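Local coordinates for glutathione S-transferase 1 (Ascaris suum, PDB 4Q5F), which catalyses the conjugation of reduced glutathione to a wide range of hydrophobic electrophiles and can also act as a glutathione peroxidase, at the glutathione site and the interface of chains A and B. Numbering follows the deposited sequence. Chains: chain A/B, Glutathione S-transferase 1.

Contact 1, the glutathione site, and contact 2, a patch of the two-fold A/B interface, have C-alpha centres about 22 Å apart, yet they share helix 94-114 and the turn into helix 76-86. Helix 94-114 lines contact 2 in chain A, and its chain B copy supplies an aspartate to contact 1. A:Gln75 and B:Asp109 hold the glutathione amino group in contact 1; their symmetry mates B:Gln75 and A:Asp109 bond each other in contact 2, so each copy does both jobs. The glutathione site is completed by the partner chain, which suggests that the dimer is the functional form.

Contact 1: the glutathione site. Residues chain A 20-21, 26, 51, 55, 61-64, 75-76; chain B 109. With GSH (glutathione), chain C.
Two donors grip O32, a glycine-carboxylate oxygen of GSH, the thiol-bearing substrate. A:Trp51 NE1 reaches O32 at 2.9 Å with the oxygen exactly in the indole plane, at the ring edge, while A:Lys55 NZ forms a salt bridge to O32 at 2.6 Å. The lysine chain runs extended and then bends at its last torsion (chi4 81°), where NZ also bonds the carbonyl oxygen of A:Gly61, which steadies the ammonium. A:Phe21 CZ lies over the centre of one indole face and A:Lys55 CB toward the rim of the other, which should help hold the ring in place. The second carboxylate oxygen, O31, lies in the amide plane of A:Gln62, 3.1 Å from NE2. At the cysteinyl centre A:Leu63 pairs by its backbone, its O accepting from GSH N2 at 2.8 Å and its N donating to O2; the cis peptide before A:Pro64 follows directly. The gamma-glutamyl end meets the start of helix 76-86: A:Ser76 N donates to O11 and its OG to O12, where the helix dipole may help offset the charge. GSH N1, the amino group, bonds a lone pair of A:Gln75 OE1 at 2.8 Å and the syn lone pair of B:Asp109 OD2 from the other subunit. Near the thiol, A:Tyr20 OH lies 3.5 Å from SG2 and accepts from A:Leu26 N, which may help it stabilise a thiolate. This G-site thus orients glutathione for attack on electrophiles.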
loop_
_atom_site.group_PDB
_atom_site.type_symbol
_atom_site.label_atom_id
_atom_site.label_comp_id
_atom_site.label_asym_id
_atom_site.label_seq_id
_atom_site.Cartn_x
_atom_site.Cartn_y
_atom_site.Cartn_z
ATOM N N TYR A 20 7.547 -2.778 17.846
ATOM C CA TYR A 20 8.472 -2.798 16.720
ATOM C C TYR A 20 9.881 -3.005 17.276
ATOM O O TYR A 20 10.052 -3.144 18.485
ATOM C CB TYR A 20 8.371 -1.495 15.917
ATOM C CG TYR A 20 9.101 -1.523 14.591
ATOM C CD1 TYR A 20 8.706 -2.385 13.575
ATOM C CD2 TYR A 20 10.187 -0.690 14.357
ATOM C CE1 TYR A 20 9.374 -2.418 12.364
ATOM C CE2 TYR A 20 10.861 -0.715 13.148
ATOM C CZ TYR A 20 10.450 -1.580 12.157
ATOM O OH TYR A 20 11.118 -1.606 10.953
ATOM N N PHE A 21 10.884 -3.045 16.405
ATOM C CA PHE A 21 12.266 -3.216 16.841
ATOM C C PHE A 21 12.882 -1.885 17.273
ATOM O O PHE A 21 12.236 -0.840 17.200
ATOM C CB PHE A 21 13.090 -3.861 15.726
ATOM C CG PHE A 21 12.556 -5.193 15.277
ATOM C CD1 PHE A 21 12.607 -6.292 16.118
ATOM C CD2 PHE A 21 12.000 -5.347 14.018
ATOM C CE1 PHE A 21 12.116 -7.519 15.714
ATOM C CE2 PHE A 21 11.507 -6.573 13.607
ATOM C CZ PHE A 21 11.566 -7.660 14.456
ATOM N N LEU A 26 10.031 0.984 9.784
ATOM C CA LEU A 26 8.612 1.161 9.499
ATOM C C LEU A 26 7.841 1.655 10.717
ATOM O O LEU A 26 6.765 2.236 10.583
ATOM C CB LEU A 26 8.005 -0.158 9.014
ATOM C CG LEU A 26 8.488 -0.677 7.660
ATOM C CD1 LEU A 26 7.844 -2.022 7.354
ATOM C CD2 LEU A 26 8.192 0.320 6.549
ATOM N N TRP A 51 11.929 -12.036 19.601
ATOM C CA TRP A 51 11.215 -12.117 18.328
ATOM C C TRP A 51 10.728 -13.528 17.972
ATOM O O TRP A 51 9.622 -13.681 17.455
ATOM C CB TRP A 51 12.055 -11.537 17.185
ATOM C CG TRP A 51 11.348 -11.551 15.856
ATOM C CD1 TRP A 51 11.855 -11.971 14.659
ATOM C CD2 TRP A 51 10.000 -11.134 15.593
ATOM N NE1 TRP A 51 10.910 -11.839 13.671
ATOM C CE2 TRP A 51 9.763 -11.327 14.218
ATOM C CE3 TRP A 51 8.973 -10.616 16.388
ATOM C CZ2 TRP A 51 8.543 -11.021 13.619
ATOM C CZ3 TRP A 51 7.762 -10.314 15.794
ATOM C CH2 TRP A 51 7.556 -10.517 14.423
ATOM N N LYS A 55 6.752 -13.879 17.068
ATOM C CA LYS A 55 6.465 -13.989 15.635
ATOM C C LYS A 55 5.244 -14.848 15.282
ATOM O O LYS A 55 4.384 -14.408 14.520
ATOM C CB LYS A 55 7.698 -14.516 14.894
ATOM C CG LYS A 55 7.550 -14.576 13.381
ATOM C CD LYS A 55 8.842 -15.049 12.731
ATOM C CE LYS A 55 8.657 -15.371 11.257
ATOM N NZ LYS A 55 8.679 -14.157 10.398
ATOM N N GLY A 61 3.218 -12.483 10.996
ATOM C CA GLY A 61 4.576 -12.890 11.308
ATOM C C GLY A 61 5.584 -11.757 11.238
ATOM O O GLY A 61 6.784 -12.004 11.110
ATOM N N GLN A 62 5.099 -10.520 11.317
ATOM C CA GLN A 62 5.962 -9.350 11.175
ATOM C C GLN A 62 5.552 -8.177 12.067
ATOM O O GLN A 62 4.425 -8.112 12.552
ATOM C CB GLN A 62 6.000 -8.884 9.715
ATOM C CG GLN A 62 6.663 -9.858 8.752
ATOM C CD GLN A 62 6.924 -9.249 7.390
ATOM O OE1 GLN A 62 6.016 -8.727 6.743
ATOM N NE2 GLN A 62 8.175 -9.311 6.949
ATOM N N LEU A 63 6.489 -7.258 12.271
ATOM C CA LEU A 63 6.239 -6.002 12.965
ATOM C C LEU A 63 6.276 -4.889 11.916
ATOM O O LEU A 63 6.842 -5.079 10.839
ATOM C CB LEU A 63 7.305 -5.790 14.044
ATOM C CG LEU A 63 7.396 -6.908 15.089
ATOM C CD1 LEU A 63 8.508 -6.627 16.085
ATOM C CD2 LEU A 63 6.071 -7.098 15.818
ATOM N N PRO A 64 5.686 -3.721 12.219
ATOM C CA PRO A 64 5.125 -3.308 13.506
ATOM C C PRO A 64 3.715 -3.811 13.769
ATOM O O PRO A 64 3.014 -4.248 12.856
ATOM C CB PRO A 64 5.101 -1.787 13.389
ATOM C CG PRO A 64 4.840 -1.548 11.949
ATOM C CD PRO A 64 5.511 -2.674 11.196
ATOM N N GLN A 75 0.448 -4.248 9.817
ATOM C CA GLN A 75 0.729 -3.493 8.588
ATOM C C GLN A 75 0.889 -1.994 8.833
ATOM O O GLN A 75 -0.065 -1.298 9.179
ATOM C CB GLN A 75 -0.324 -3.766 7.505
ATOM C CG GLN A 75 -0.284 -5.186 6.963
ATOM C CD GLN A 75 0.894 -5.424 6.039
ATOM O OE1 GLN A 75 1.617 -4.494 5.682
ATOM N NE2 GLN A 75 1.092 -6.677 5.645
ATOM N N SER A 76 2.115 -1.518 8.633
ATOM C CA SER A 76 2.502 -0.137 8.932
ATOM C C SER A 76 1.570 0.922 8.338
ATOM O O SER A 76 1.134 1.832 9.042
ATOM C CB SER A 76 3.932 0.120 8.447
ATOM O OG SER A 76 4.051 -0.111 7.054
ATOM N N ASP B 109 1.700 -7.300 -0.310
ATOM C CA ASP B 109 3.043 -7.848 -0.123
ATOM C C ASP B 109 3.199 -9.138 -0.919
ATOM O O ASP B 109 4.219 -9.363 -1.567
ATOM C CB ASP B 109 3.325 -8.134 1.355
ATOM C CG ASP B 109 3.589 -6.876 2.162
ATOM O OD1 ASP B 109 3.824 -5.808 1.557
ATOM O OD2 ASP B 109 3.574 -6.963 3.408
HETATM N N1 GSH C . 4.249 -4.947 4.809
HETATM C CA1 GSH C . 4.684 -4.918 6.158
HETATM C C1 GSH C . 4.368 -3.568 6.757
HETATM O O11 GSH C . 4.126 -3.463 7.986
HETATM O O12 GSH C . 4.346 -2.546 6.027
HETATM C CB1 GSH C . 6.181 -5.177 6.201
HETATM C CG1 GSH C . 6.626 -5.406 7.650
HETATM C CD1 GSH C . 8.064 -5.943 7.691
HETATM O OE1 GSH C . 8.645 -6.203 6.660
HETATM N N2 GSH C . 8.706 -6.137 8.966
HETATM C CA2 GSH C . 10.038 -6.645 9.068
HETATM C C2 GSH C . 10.011 -7.834 10.017
HETATM O O2 GSH C . 9.055 -7.982 10.763
HETATM C CB2 GSH C . 10.961 -5.594 9.622
HETATM S SG2 GSH C . 10.911 -4.149 8.607
HETATM N N3 GSH C . 11.106 -8.779 10.048
HETATM C CA3 GSH C . 11.063 -9.903 10.949
HETATM C C3 GSH C . 10.309 -11.065 10.298
HETATM O O31 GSH C . 9.614 -10.872 9.267
HETATM O O32 GSH C . 10.386 -12.216 10.798
HETATM O O HOH W 1 3.293 -5.042 10.091
HETATM O O HOH W 2 1.550 -1.352 5.112
#

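Contact 2: the interface of chains A and B. Residues chain A 98, 101-103, 105-106, 109, 151; chain B 60, 73-75, 77-78, 108.
One face of the B:Phe60 ring is covered by A:Gln106, whose CG sits over the ring centre, 3.6 Å from the centroid, in a CH-pi contact. The glutamine amide is tilted modestly from the ring and continues across the same face toward B:Phe60 CG. At the ring tip, B:Phe60 CZ meets A:Phe151 CD2 at 3.9 Å, the two side chains crossing obliquely, and A:Ile103 CB lies on one face of A:Phe151 behind them. This aromatic inserted from a loop into the partner's helical domain resembles the lock-and-key contact of several GST dimers. A:Gln106 has CG anti to its backbone N (chi1 -178°) and then bends at chi2, which carries OE1 back toward B:Gln75. The two glutamines cross at about a right angle, and B:Gln75 NE2 donates to A:Gln106 OE1 at 2.8 Å, arriving above the carbonyl plane along a distinctly bent N-H path. The same nitrogen meets A:Asp109 tip to tip; that nearly straight bond to OD2 (175° at H) approaches from above the carboxylate plane. Alongside, A:Asp105 CB packs against the amide carbon of B:Gln75, and A:Asp105 also makes a long salt bridge to B:Lys108. Toward the N-terminal end of helix 94-114, A:Ala98 CB rests on B:Leu73 CD2 and A:Asp101 CB on B:Ala78 CB, while A:Ser102 OG makes a weak hydrogen bond to B:Ala74 O. Waters also bridge the chains: one joins A:Asp105 OD2 to B:Gln75 OE1 and B:Ala77 N, and another lies 2.8 Å from A:Ser102 OG and is also bonded to B:Ala74 N, whose N-H points almost straight at it (174° at H).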
loop_
_atom_site.group_PDB
_atom_site.type_symbol
_atom_site.label_atom_id
_atom_site.label_comp_id
_atom_site.label_asym_id
_atom_site.label_seq_id
_atom_site.Cartn_x
_atom_site.Cartn_y
_atom_site.Cartn_z
ATOM N N ALA A 98 -8.216 10.548 0.598
ATOM C CA ALA A 98 -7.817 9.682 -0.501
ATOM C C ALA A 98 -6.557 10.219 -1.173
ATOM O O ALA A 98 -5.716 9.449 -1.635
ATOM C CB ALA A 98 -8.944 9.558 -1.508
ATOM N N ASP A 101 -3.616 9.273 0.847
ATOM C CA ASP A 101 -3.300 7.883 0.544
ATOM C C ASP A 101 -2.547 7.768 -0.777
ATOM O O ASP A 101 -1.626 6.960 -0.908
ATOM C CB ASP A 101 -4.574 7.039 0.464
ATOM C CG ASP A 101 -5.257 6.877 1.805
ATOM O OD1 ASP A 101 -4.642 7.214 2.837
ATOM O OD2 ASP A 101 -6.409 6.398 1.825
ATOM N N SER A 102 -2.947 8.579 -1.752
ATOM C CA SER A 102 -2.401 8.487 -3.100
ATOM C C SER A 102 -0.929 8.869 -3.141
ATOM O O SER A 102 -0.118 8.163 -3.739
ATOM C CB SER A 102 -3.194 9.379 -4.059
ATOM O OG SER A 102 -2.751 9.208 -5.393
ATOM N N ILE A 103 -0.579 9.987 -2.515
ATOM C CA ILE A 103 0.803 10.445 -2.544
ATOM C C ILE A 103 1.687 9.491 -1.753
ATOM O O ILE A 103 2.850 9.283 -2.094
ATOM C CB ILE A 103 0.959 11.884 -1.994
ATOM C CG1 ILE A 103 2.416 12.350 -2.104
ATOM C CG2 ILE A 103 0.496 11.967 -0.546
ATOM C CD1 ILE A 103 2.979 12.329 -3.519
ATOM N N ASP A 105 1.105 6.238 -1.408
ATOM C CA ASP A 105 1.231 5.036 -2.222
ATOM C C ASP A 105 2.278 5.237 -3.310
ATOM O O ASP A 105 2.989 4.301 -3.675
ATOM C CB ASP A 105 -0.112 4.660 -2.848
ATOM C CG ASP A 105 -0.906 3.685 -1.996
ATOM O OD1 ASP A 105 -0.520 3.426 -0.837
ATOM O OD2 ASP A 105 -1.932 3.179 -2.494
ATOM N N GLN A 106 2.371 6.457 -3.830
ATOM C CA GLN A 106 3.403 6.774 -4.807
ATOM C C GLN A 106 4.759 6.731 -4.122
ATOM O O GLN A 106 5.757 6.323 -4.714
ATOM C CB GLN A 106 3.177 8.154 -5.426
ATOM C CG GLN A 106 4.196 8.515 -6.498
ATOM C CD GLN A 106 4.196 7.531 -7.655
ATOM O OE1 GLN A 106 3.172 6.924 -7.964
ATOM N NE2 GLN A 106 5.348 7.364 -8.293
ATOM N N ASP A 109 5.906 3.130 -3.741
ATOM C CA ASP A 109 6.436 2.626 -5.004
ATOM C C ASP A 109 7.904 3.015 -5.148
ATOM O O ASP A 109 8.727 2.222 -5.604
ATOM C CB ASP A 109 5.637 3.179 -6.187
ATOM C CG ASP A 109 4.300 2.484 -6.374
ATOM O OD1 ASP A 109 4.083 1.415 -5.763
ATOM O OD2 ASP A 109 3.469 3.004 -7.150
ATOM N N PHE A 151 3.654 16.880 -7.110
ATOM C CA PHE A 151 2.454 16.759 -6.291
ATOM C C PHE A 151 2.440 17.839 -5.211
ATOM O O PHE A 151 1.410 18.461 -4.948
ATOM C CB PHE A 151 2.389 15.375 -5.647
ATOM C CG PHE A 151 1.053 15.052 -5.042
ATOM C CD1 PHE A 151 0.744 15.454 -3.753
ATOM C CD2 PHE A 151 0.105 14.347 -5.764
ATOM C CE1 PHE A 151 -0.485 15.156 -3.196
ATOM C CE2 PHE A 151 -1.125 14.047 -5.213
ATOM C CZ PHE A 151 -1.420 14.451 -3.928
ATOM N N PHE B 60 1.183 10.597 -11.773
ATOM C CA PHE B 60 2.402 9.819 -11.562
ATOM C C PHE B 60 2.856 9.068 -12.814
ATOM O O PHE B 60 3.758 8.234 -12.749
ATOM C CB PHE B 60 2.185 8.823 -10.421
ATOM C CG PHE B 60 1.708 9.459 -9.146
ATOM C CD1 PHE B 60 2.288 10.625 -8.680
ATOM C CD2 PHE B 60 0.669 8.899 -8.421
ATOM C CE1 PHE B 60 1.850 11.216 -7.511
ATOM C CE2 PHE B 60 0.225 9.486 -7.253
ATOM C CZ PHE B 60 0.817 10.645 -6.797
ATOM N N LEU B 73 -7.827 11.278 -9.050
ATOM C CA LEU B 73 -7.189 10.526 -7.973
ATOM C C LEU B 73 -6.445 9.334 -8.564
ATOM O O LEU B 73 -7.035 8.517 -9.275
ATOM C CB LEU B 73 -8.238 10.042 -6.968
ATOM C CG LEU B 73 -7.747 9.122 -5.844
ATOM C CD1 LEU B 73 -6.885 9.879 -4.842
ATOM C CD2 LEU B 73 -8.929 8.464 -5.152
ATOM N N ALA B 74 -5.152 9.234 -8.264
ATOM C CA ALA B 74 -4.318 8.148 -8.773
ATOM C C ALA B 74 -4.104 7.083 -7.701
ATOM O O ALA B 74 -4.601 7.216 -6.582
ATOM C CB ALA B 74 -2.982 8.692 -9.257
ATOM N N GLN B 75 -3.365 6.033 -8.060
ATOM C CA GLN B 75 -3.029 4.927 -7.157
ATOM C C GLN B 75 -4.238 4.049 -6.814
ATOM O O GLN B 75 -5.160 4.469 -6.112
ATOM C CB GLN B 75 -2.321 5.432 -5.895
ATOM C CG GLN B 75 -0.921 5.973 -6.167
ATOM C CD GLN B 75 0.098 4.871 -6.399
ATOM O OE1 GLN B 75 -0.206 3.689 -6.246
ATOM N NE2 GLN B 75 1.313 5.256 -6.770
ATOM N N ALA B 77 -4.967 1.392 -4.858
ATOM C CA ALA B 77 -5.401 1.096 -3.496
ATOM C C ALA B 77 -6.147 2.284 -2.885
ATOM O O ALA B 77 -7.132 2.106 -2.165
ATOM C CB ALA B 77 -4.216 0.703 -2.628
ATOM N N ALA B 78 -5.679 3.492 -3.178
ATOM C CA ALA B 78 -6.361 4.696 -2.725
ATOM C C ALA B 78 -7.733 4.779 -3.385
ATOM O O ALA B 78 -8.698 5.238 -2.775
ATOM C CB ALA B 78 -5.536 5.931 -3.053
ATOM N N LYS B 108 -1.075 -7.251 -0.776
ATOM C CA LYS B 108 -0.185 -6.447 -1.605
ATOM C C LYS B 108 1.261 -6.935 -1.513
ATOM O O LYS B 108 1.964 -6.978 -2.521
ATOM C CB LYS B 108 -0.273 -4.971 -1.209
ATOM C CG LYS B 108 -1.247 -4.153 -2.055
ATOM C CD LYS B 108 -1.472 -2.766 -1.462
ATOM C CE LYS B 108 -0.947 -1.664 -2.370
ATOM N NZ LYS B 108 -1.037 -0.328 -1.711
HETATM O O HOH W 3 -2.143 2.070 -4.719
HETATM O O HOH W 4 -8.495 6.403 -0.338
HETATM O O HOH W 5 -4.047 11.300 -6.744
#